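Local coordinates for protein enolase (alpha proteobacterium BAL199, PDB 3UGV) that probably abstracts a proton next to a carboxylate of an as yet undefined acid substrate and stabilises the resulting enolate with magnesium, as in other enolase-superfamily enzymes, at residues L28-L42 with P54-E67. Sequence-based numbering, arbitrary orientation.
Sequences LTFRKLTARPVLLKL and PDWPLILIDIETEE
Leu33 and Ile63 pack closely in this long antiparallel pair, with CD1 of Leu33 3.4 Å from CD1 of Ile63. Because the second torsion of Ile63 is bent (chi2 -65°), its CD1 folds back over the Leu33 branch and also comes within 3.8 Å of Phe30 CE2. Ile61 CG2 flanks the same leucine methyl, and Ala35, small enough to fit beneath Leu90 of helix 83-97, sets its CB against Ile59 CG2. Branched and aromatic side chains suit this face because helices 83-97 and 123-142 pack over it.

From Lys32 and Glu64 to Arg36 and Asp62 the other face is looser and more polar; toward Trp56 it turns apolar and buried, with Leu40 CD1 on Leu58 CD1. A classic bulge, in which Arg31 and Lys32 both face Glu64, shifts the register by one residue. Glu64 O takes a bond from Arg31 N and a weak one from Lys32 N, while Glu64 N gives a nearly straight bond to Lys32 O (174°). The bulge turns Arg31 toward the partner strand, and its long chain spans two carboxylates: NH1 meets Glu64 OE1 at 3.1 Å in the guanidinium plane, the carboxylate standing 82° from that plane, and NH2 adds a weak salt bridge to Glu66. Arg36 NH2 reaches Asp62 OD2 only weakly, at 3.4 Å; Glu381 and Trp379 are their stronger partners.

Beyond the bulge, Glu67 OE1 accepts a hydrogen bond from Thr29 N at 2.8 Å. At the other end, on the face of Leu39 and Pro57, the sheet emerges into solvent at Lys41, whose bent chain brings NZ into a salt bridge with Asp55 OD1. Strands 30-47 and 52-65 thus form the twisted hairpin that, with strand 71-75, makes the three-stranded meander of the enolase-superfamily N-terminal capping domain.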
ATOM      1  N   LEU F  28     -13.088 -26.758  41.132  1.00 63.68           N
ATOM      2  CA  LEU F  28     -11.958 -26.006  41.667  1.00 52.47           C
ATOM      3  C   LEU F  28     -12.392 -24.561  41.909  1.00 48.78           C
ATOM      4  O   LEU F  28     -12.930 -23.909  41.012  1.00 45.78           O
ATOM      5  CB  LEU F  28     -10.795 -26.055  40.676  1.00 53.20           C
ATOM      6  CG  LEU F  28      -9.416 -25.645  41.183  1.00 54.25           C
ATOM      7  CD1 LEU F  28      -8.985 -26.572  42.303  1.00 49.30           C
ATOM      8  CD2 LEU F  28      -8.400 -25.654  40.044  1.00 50.58           C
ATOM      9  N   THR F  29     -12.166 -24.061  43.120  1.00 46.12           N
ATOM     10  CA  THR F  29     -12.748 -22.782  43.527  1.00 43.58           C
ATOM     11  C   THR F  29     -11.779 -21.860  44.265  1.00 43.12           C
ATOM     12  O   THR F  29     -11.113 -22.259  45.220  1.00 47.39           O
ATOM     13  CB  THR F  29     -14.013 -22.997  44.397  1.00 56.61           C
ATOM     14  OG1 THR F  29     -15.033 -23.626  43.612  1.00 58.05           O
ATOM     15  CG2 THR F  29     -14.540 -21.672  44.908  1.00 53.77           C
ATOM     16  N   PHE F  30     -11.739 -20.612  43.818  1.00 42.66           N
ATOM     17  CA  PHE F  30     -10.843 -19.591  44.347  1.00 41.77           C
ATOM     18  C   PHE F  30     -11.263 -19.121  45.748  1.00 48.89           C
ATOM     19  O   PHE F  30     -12.382 -18.645  45.939  1.00 51.55           O
ATOM     20  CB  PHE F  30     -10.849 -18.419  43.363  1.00 39.06           C
ATOM     21  CG  PHE F  30      -9.912 -17.297  43.712  1.00 36.13           C
ATOM     22  CD1 PHE F  30     -10.311 -16.278  44.565  1.00 40.62           C
ATOM     23  CD2 PHE F  30      -8.655 -17.230  43.143  1.00 42.13           C
ATOM     24  CE1 PHE F  30      -9.455 -15.229  44.872  1.00 44.72           C
ATOM     25  CE2 PHE F  30      -7.792 -16.178  43.440  1.00 48.04           C
ATOM     26  CZ  PHE F  30      -8.192 -15.180  44.307  1.00 48.77           C
ATOM     27  N   ARG F  31     -10.368 -19.252  46.725  1.00 48.04           N
ATOM     28  CA  ARG F  31     -10.611 -18.684  48.051  1.00 49.49           C
ATOM     29  C   ARG F  31      -9.935 -17.322  48.253  1.00 52.75           C
ATOM     30  O   ARG F  31     -10.602 -16.323  48.525  1.00 55.85           O
ATOM     31  CB  ARG F  31     -10.181 -19.643  49.165  1.00 51.33           C
ATOM     32  CG  ARG F  31     -10.367 -19.045  50.562  1.00 57.32           C
ATOM     33  CD  ARG F  31      -9.682 -19.862  51.644  1.00 62.95           C
ATOM     34  NE  ARG F  31     -10.455 -21.047  51.994  1.00 76.17           N
ATOM     35  CZ  ARG F  31      -9.917 -22.224  52.294  1.00 83.76           C
ATOM     36  NH1 ARG F  31      -8.595 -22.378  52.283  1.00 80.08           N
ATOM     37  NH2 ARG F  31     -10.703 -23.249  52.601  1.00 86.71           N
ATOM     38  N   LYS F  32      -8.612 -17.285  48.139  1.00 54.92           N
ATOM     39  CA  LYS F  32      -7.882 -16.027  48.275  1.00 52.42           C
ATOM     40  C   LYS F  32      -6.468 -16.046  47.678  1.00 55.59           C
ATOM     41  O   LYS F  32      -5.903 -17.109  47.396  1.00 57.48           O
ATOM     42  CB  LYS F  32      -7.824 -15.592  49.741  1.00 53.02           C
ATOM     43  CG  LYS F  32      -7.030 -16.510  50.642  1.00 62.30           C
ATOM     44  CD  LYS F  32      -6.517 -15.740  51.854  1.00 77.88           C
ATOM     45  CE  LYS F  32      -5.918 -16.666  52.906  1.00 83.20           C
ATOM     46  NZ  LYS F  32      -5.132 -15.903  53.917  1.00 86.68           N
ATOM     47  N   LEU F  33      -5.908 -14.856  47.491  1.00 48.82           N
ATOM     48  CA  LEU F  33      -4.564 -14.711  46.952  1.00 45.44           C
ATOM     49  C   LEU F  33      -3.728 -13.852  47.896  1.00 46.55           C
ATOM     50  O   LEU F  33      -4.177 -12.803  48.358  1.00 48.08           O
ATOM     51  CB  LEU F  33      -4.623 -14.093  45.549  1.00 45.98           C
ATOM     52  CG  LEU F  33      -3.345 -13.550  44.909  1.00 49.00           C
ATOM     53  CD1 LEU F  33      -3.479 -13.515  43.403  1.00 47.27           C
ATOM     54  CD2 LEU F  33      -3.026 -12.168  45.438  1.00 58.29           C
ATOM     55  N   THR F  34      -2.521 -14.307  48.200  1.00 46.45           N
ATOM     56  CA  THR F  34      -1.622 -13.522  49.036  1.00 51.72           C
ATOM     57  C   THR F  34      -0.386 -13.086  48.254  1.00 51.02           C
ATOM     58  O   THR F  34       0.243 -13.890  47.567  1.00 55.01           O
ATOM     59  CB  THR F  34      -1.192 -14.286  50.288  1.00 52.91           C
ATOM     60  OG1 THR F  34      -2.346 -14.582  51.082  1.00 59.90           O
ATOM     61  CG2 THR F  34      -0.242 -13.448  51.104  1.00 53.13           C
ATOM     62  N   ALA F  35      -0.058 -11.803  48.359  1.00 47.47           N
ATOM     63  CA  ALA F  35       1.099 -11.239  47.679  1.00 45.04           C
ATOM     64  C   ALA F  35       2.084 -10.662  48.686  1.00 48.58           C
ATOM     65  O   ALA F  35       1.722  -9.819  49.513  1.00 47.79           O
ATOM     66  CB  ALA F  35       0.665 -10.170  46.687  1.00 40.51           C
ATOM     67  N   ARG F  36       3.327 -11.127  48.603  1.00 43.90           N
ATOM     68  CA  ARG F  36       4.378 -10.725  49.526  1.00 42.14           C
ATOM     69  C   ARG F  36       5.554 -10.126  48.772  1.00 45.39           C
ATOM     70  O   ARG F  36       6.196 -10.804  47.978  1.00 51.26           O
ATOM     71  CB  ARG F  36       4.857 -11.933  50.335  1.00 39.34           C
ATOM     72  CG  ARG F  36       3.802 -12.501  51.268  1.00 48.64           C
ATOM     73  CD  ARG F  36       4.344 -13.672  52.059  1.00 49.97           C
ATOM     74  NE  ARG F  36       4.455 -14.881  51.251  1.00 49.37           N
ATOM     75  CZ  ARG F  36       5.255 -15.900  51.547  1.00 52.94           C
ATOM     76  NH1 ARG F  36       6.024 -15.848  52.628  1.00 55.95           N
ATOM     77  NH2 ARG F  36       5.295 -16.970  50.761  1.00 53.90           N
ATOM     78  N   PRO F  37       5.848  -8.848  49.024  1.00 41.36           N
ATOM     79  CA  PRO F  37       6.968  -8.209  48.334  1.00 39.70           C
ATOM     80  C   PRO F  37       8.302  -8.565  48.986  1.00 41.85           C
ATOM     81  O   PRO F  37       8.408  -8.562  50.209  1.00 47.72           O
ATOM     82  CB  PRO F  37       6.672  -6.718  48.519  1.00 37.14           C
ATOM     83  CG  PRO F  37       5.963  -6.655  49.832  1.00 44.13           C
ATOM     84  CD  PRO F  37       5.149  -7.921  49.930  1.00 42.18           C
ATOM     85  N   VAL F  38       9.304  -8.895  48.181  1.00 36.34           N
ATOM     86  CA  VAL F  38      10.645  -9.051  48.715  1.00 38.15           C
ATOM     87  C   VAL F  38      11.642  -8.303  47.844  1.00 39.31           C
ATOM     88  O   VAL F  38      11.298  -7.832  46.764  1.00 40.36           O
ATOM     89  CB  VAL F  38      11.059 -10.529  48.879  1.00 39.98           C
ATOM     90  CG1 VAL F  38       9.885 -11.344  49.386  1.00 45.56           C
ATOM     91  CG2 VAL F  38      11.566 -11.088  47.588  1.00 35.97           C
ATOM     92  N   LEU F  39      12.869  -8.174  48.335  1.00 36.90           N
ATOM     93  CA  LEU F  39      13.896  -7.420  47.645  1.00 39.75           C
ATOM     94  C   LEU F  39      15.207  -8.145  47.841  1.00 42.84           C
ATOM     95  O   LEU F  39      15.687  -8.271  48.967  1.00 43.33           O
ATOM     96  CB  LEU F  39      13.990  -5.991  48.198  1.00 39.29           C
ATOM     97  CG  LEU F  39      14.762  -4.981  47.336  1.00 47.33           C
ATOM     98  CD1 LEU F  39      13.942  -4.574  46.117  1.00 43.07           C
ATOM     99  CD2 LEU F  39      15.171  -3.741  48.126  1.00 44.21           C
ATOM    100  N   LEU F  40      15.779  -8.640  46.749  1.00 40.20           N
ATOM    101  CA  LEU F  40      17.010  -9.409  46.834  1.00 39.65           C
ATOM    102  C   LEU F  40      18.187  -8.563  46.391  1.00 47.37           C
ATOM    103  O   LEU F  40      18.029  -7.626  45.609  1.00 52.78           O
ATOM    104  CB  LEU F  40      16.932 -10.672  45.978  1.00 43.93           C
ATOM    105  CG  LEU F  40      15.758 -11.625  46.207  1.00 39.09           C
ATOM    106  CD1 LEU F  40      15.912 -12.847  45.315  1.00 34.13           C
ATOM    107  CD2 LEU F  40      15.639 -12.033  47.676  1.00 39.68           C
ATOM    108  N   LYS F  41      19.365  -8.891  46.910  1.00 51.87           N
ATOM    109  CA  LYS F  41      20.595  -8.256  46.475  1.00 53.13           C
ATOM    110  C   LYS F  41      21.184  -9.104  45.351  1.00 51.48           C
ATOM    111  O   LYS F  41      21.542 -10.265  45.575  1.00 49.45           O
ATOM    112  CB  LYS F  41      21.581  -8.152  47.639  1.00 52.23           C
ATOM    113  CG  LYS F  41      22.375  -6.857  47.648  1.00 67.81           C
ATOM    114  CD  LYS F  41      21.445  -5.666  47.827  1.00 78.73           C
ATOM    115  CE  LYS F  41      22.217  -4.356  47.882  1.00 82.63           C
ATOM    116  NZ  LYS F  41      21.344  -3.211  48.284  1.00 81.29           N
ATOM    117  N   LEU F  42      21.259  -8.535  44.146  1.00 41.15           N
ATOM    118  CA  LEU F  42      21.768  -9.259  42.974  1.00 45.62           C
ATOM    119  C   LEU F  42      23.240  -9.664  43.106  1.00 50.67           C
ATOM    120  O   LEU F  42      24.054  -8.917  43.653  1.00 54.41           O
ATOM    121  CB  LEU F  42      21.585  -8.433  41.696  1.00 40.18           C
ATOM    122  CG  LEU F  42      20.168  -8.109  41.219  1.00 39.05           C
ATOM    123  CD1 LEU F  42      20.227  -7.043  40.116  1.00 37.02           C
ATOM    124  CD2 LEU F  42      19.460  -9.370  40.744  1.00 27.77           C
ATOM    125  N   PRO F  54      21.390  -2.519  42.208  1.00 59.59           N
ATOM    126  CA  PRO F  54      21.827  -3.725  42.916  1.00 54.31           C
ATOM    127  C   PRO F  54      20.651  -4.553  43.426  1.00 48.20           C
ATOM    128  O   PRO F  54      20.813  -5.740  43.722  1.00 44.38           O
ATOM    129  CB  PRO F  54      22.609  -3.154  44.103  1.00 56.41           C
ATOM    130  CG  PRO F  54      22.026  -1.755  44.323  1.00 59.38           C
ATOM    131  CD  PRO F  54      21.140  -1.408  43.141  1.00 59.24           C
ATOM    132  N   ASP F  55      19.484  -3.924  43.521  1.00 47.19           N
ATOM    133  CA  ASP F  55      18.305  -4.550  44.108  1.00 55.28           C
ATOM    134  C   ASP F  55      17.377  -5.137  43.051  1.00 46.81           C
ATOM    135  O   ASP F  55      17.177  -4.553  41.986  1.00 46.72           O
ATOM    136  CB  ASP F  55      17.539  -3.534  44.956  1.00 63.98           C
ATOM    137  CG  ASP F  55      18.388  -2.939  46.054  1.00 74.45           C
ATOM    138  OD1 ASP F  55      19.064  -3.711  46.767  1.00 75.11           O
ATOM    139  OD2 ASP F  55      18.389  -1.697  46.193  1.00 81.98           O
ATOM    140  N   TRP F  56      16.808  -6.293  43.363  1.00 36.33           N
ATOM    141  CA  TRP F  56      15.883  -6.957  42.465  1.00 32.33           C
ATOM    142  C   TRP F  56      14.615  -7.304  43.224  1.00 33.08           C
ATOM    143  O   TRP F  56      14.625  -8.174  44.089  1.00 31.36           O
ATOM    144  CB  TRP F  56      16.524  -8.221  41.885  1.00 32.30           C
ATOM    145  CG  TRP F  56      15.727  -8.818  40.767  1.00 39.91           C
ATOM    146  CD1 TRP F  56      15.109 -10.049  40.743  1.00 36.40           C
ATOM    147  CD2 TRP F  56      15.441  -8.202  39.512  1.00 33.26           C
ATOM    148  NE1 TRP F  56      14.466 -10.227  39.542  1.00 30.79           N
ATOM    149  CE2 TRP F  56      14.649  -9.105  38.774  1.00 33.01           C
ATOM    150  CE3 TRP F  56      15.773  -6.971  38.940  1.00 38.62           C
ATOM    151  CZ2 TRP F  56      14.195  -8.814  37.494  1.00 34.55           C
ATOM    152  CZ3 TRP F  56      15.320  -6.685  37.675  1.00 36.16           C
ATOM    153  CH2 TRP F  56      14.542  -7.602  36.964  1.00 36.07           C
ATOM    154  N   PRO F  57      13.514  -6.610  42.917  1.00 31.93           N
ATOM    155  CA  PRO F  57      12.230  -6.848  43.592  1.00 23.69           C
ATOM    156  C   PRO F  57      11.438  -8.026  43.011  1.00 34.33           C
ATOM    157  O   PRO F  57      11.407  -8.205  41.797  1.00 38.72           O
ATOM    158  CB  PRO F  57      11.477  -5.541  43.354  1.00 25.34           C
ATOM    159  CG  PRO F  57      12.005  -5.044  42.044  1.00 28.13           C
ATOM    160  CD  PRO F  57      13.449  -5.490  41.965  1.00 19.76           C
ATOM    161  N   LEU F  58      10.815  -8.820  43.881  1.00 36.56           N
ATOM    162  CA  LEU F  58       9.913  -9.898  43.478  1.00 39.66           C
ATOM    163  C   LEU F  58       8.627  -9.836  44.306  1.00 38.52           C
ATOM    164  O   LEU F  58       8.671  -9.602  45.512  1.00 46.41           O
ATOM    165  CB  LEU F  58      10.557 -11.267  43.704  1.00 33.98           C
ATOM    166  CG  LEU F  58      11.885 -11.577  43.033  1.00 35.64           C
ATOM    167  CD1 LEU F  58      12.505 -12.838  43.621  1.00 35.65           C
ATOM    168  CD2 LEU F  58      11.714 -11.715  41.534  1.00 40.14           C
ATOM    169  N   ILE F  59       7.483 -10.034  43.665  1.00 31.17           N
ATOM    170  CA  ILE F  59       6.247 -10.248  44.408  1.00 32.45           C
ATOM    171  C   ILE F  59       5.902 -11.739  44.359  1.00 37.17           C
ATOM    172  O   ILE F  59       5.672 -12.297  43.285  1.00 42.46           O
ATOM    173  CB  ILE F  59       5.095  -9.397  43.850  1.00 31.21           C
ATOM    174  CG1 ILE F  59       5.405  -7.911  44.042  1.00 34.69           C
ATOM    175  CG2 ILE F  59       3.770  -9.770  44.524  1.00 24.22           C
ATOM    176  CD1 ILE F  59       4.545  -6.982  43.206  1.00 35.40           C
ATOM    177  N   LEU F  60       5.917 -12.385  45.520  1.00 40.75           N
ATOM    178  CA  LEU F  60       5.560 -13.799  45.638  1.00 40.37           C
ATOM    179  C   LEU F  60       4.053 -13.935  45.800  1.00 43.06           C
ATOM    180  O   LEU F  60       3.451 -13.287  46.649  1.00 50.42           O
ATOM    181  CB  LEU F  60       6.263 -14.435  46.842  1.00 36.73           C
ATOM    182  CG  LEU F  60       7.655 -15.044  46.644  1.00 37.58           C
ATOM    183  CD1 LEU F  60       8.630 -14.050  46.083  1.00 29.62           C
ATOM    184  CD2 LEU F  60       8.189 -15.601  47.954  1.00 38.91           C
ATOM    185  N   ILE F  61       3.449 -14.793  44.992  1.00 41.28           N
ATOM    186  CA  ILE F  61       2.002 -14.910  44.954  1.00 41.21           C
ATOM    187  C   ILE F  61       1.552 -16.321  45.293  1.00 41.48           C
ATOM    188  O   ILE F  61       2.018 -17.286  44.691  1.00 43.56           O
ATOM    189  CB  ILE F  61       1.475 -14.536  43.558  1.00 42.05           C
ATOM    190  CG1 ILE F  61       1.771 -13.064  43.281  1.00 37.34           C
ATOM    191  CG2 ILE F  61      -0.021 -14.859  43.429  1.00 37.72           C
ATOM    192  CD1 ILE F  61       1.545 -12.665  41.853  1.00 38.68           C
ATOM    193  N   ASP F  62       0.646 -16.425  46.266  1.00 45.74           N
ATOM    194  CA  ASP F  62       0.099 -17.704  46.716  1.00 40.77           C
ATOM    195  C   ASP F  62      -1.427 -17.716  46.626  1.00 38.98           C
ATOM    196  O   ASP F  62      -2.098 -16.875  47.216  1.00 44.10           O
ATOM    197  CB  ASP F  62       0.506 -17.976  48.162  1.00 47.87           C
ATOM    198  CG  ASP F  62       1.882 -18.598  48.280  1.00 52.15           C
ATOM    199  OD1 ASP F  62       1.992 -19.828  48.076  1.00 56.97           O
ATOM    200  OD2 ASP F  62       2.841 -17.862  48.606  1.00 46.07           O
ATOM    201  N   ILE F  63      -1.966 -18.673  45.883  1.00 37.35           N
ATOM    202  CA  ILE F  63      -3.399 -18.846  45.752  1.00 39.76           C
ATOM    203  C   ILE F  63      -3.838 -19.976  46.665  1.00 46.53           C
ATOM    204  O   ILE F  63      -3.165 -21.007  46.745  1.00 49.73           O
ATOM    205  CB  ILE F  63      -3.784 -19.247  44.318  1.00 42.93           C
ATOM    206  CG1 ILE F  63      -3.368 -18.171  43.327  1.00 47.78           C
ATOM    207  CG2 ILE F  63      -5.270 -19.448  44.208  1.00 44.02           C
ATOM    208  CD1 ILE F  63      -4.099 -16.884  43.526  1.00 55.85           C
ATOM    209  N   GLU F  64      -4.953 -19.777  47.365  1.00 49.58           N
ATOM    210  CA  GLU F  64      -5.623 -20.856  48.085  1.00 50.18           C
ATOM    211  C   GLU F  64      -6.923 -21.189  47.368  1.00 49.21           C
ATOM    212  O   GLU F  64      -7.635 -20.286  46.928  1.00 48.74           O
ATOM    213  CB  GLU F  64      -5.948 -20.441  49.524  1.00 56.06           C
ATOM    214  CG  GLU F  64      -4.740 -20.124  50.396  1.00 65.03           C
ATOM    215  CD  GLU F  64      -5.077 -20.066  51.887  1.00 70.24           C
ATOM    216  OE1 GLU F  64      -6.228 -20.389  52.264  1.00 70.52           O
ATOM    217  OE2 GLU F  64      -4.181 -19.698  52.681  1.00 71.75           O
ATOM    218  N   THR F  65      -7.233 -22.476  47.239  1.00 50.10           N
ATOM    219  CA  THR F  65      -8.567 -22.879  46.790  1.00 48.59           C
ATOM    220  C   THR F  65      -9.356 -23.489  47.945  1.00 52.16           C
ATOM    221  O   THR F  65      -8.773 -23.952  48.935  1.00 46.98           O
ATOM    222  CB  THR F  65      -8.535 -23.895  45.619  1.00 44.83           C
ATOM    223  OG1 THR F  65      -7.653 -24.974  45.935  1.00 51.09           O
ATOM    224  CG2 THR F  65      -8.071 -23.239  44.329  1.00 45.19           C
ATOM    225  N   GLU F  66     -10.681 -23.487  47.813  1.00 50.90           N
ATOM    226  CA  GLU F  66     -11.551 -24.164  48.767  1.00 53.28           C
ATOM    227  C   GLU F  66     -11.187 -25.643  48.901  1.00 52.25           C
ATOM    228  O   GLU F  66     -11.309 -26.230  49.977  1.00 54.29           O
ATOM    229  CB  GLU F  66     -13.017 -24.034  48.344  1.00 60.87           C
ATOM    230  CG  GLU F  66     -13.541 -22.607  48.310  1.00 74.48           C
ATOM    231  CD  GLU F  66     -13.565 -21.941  49.681  1.00 86.67           C
ATOM    232  OE1 GLU F  66     -13.310 -22.630  50.692  1.00 92.31           O
ATOM    233  OE2 GLU F  66     -13.843 -20.723  49.744  1.00 89.15           O
ATOM    234  N   GLU F  67     -10.734 -26.233  47.800  1.00 52.22           N
ATOM    235  CA  GLU F  67     -10.414 -27.656  47.729  1.00 48.97           C
ATOM    236  C   GLU F  67      -8.997 -27.968  48.215  1.00 55.80           C
ATOM    237  O   GLU F  67      -8.546 -29.116  48.137  1.00 56.95           O
ATOM    238  CB  GLU F  67     -10.588 -28.167  46.293  1.00 51.12           C
ATOM    239  CG  GLU F  67     -12.007 -28.067  45.739  1.00 53.26           C
ATOM    240  CD  GLU F  67     -12.414 -26.642  45.376  1.00 58.01           C
ATOM    241  OE1 GLU F  67     -11.517 -25.786  45.191  1.00 55.78           O
ATOM    242  OE2 GLU F  67     -13.635 -26.380  45.274  1.00 56.83           O
TER
HETATM  243  O   HOH W   1      23.954  -6.138  44.065  1.00 43.98           O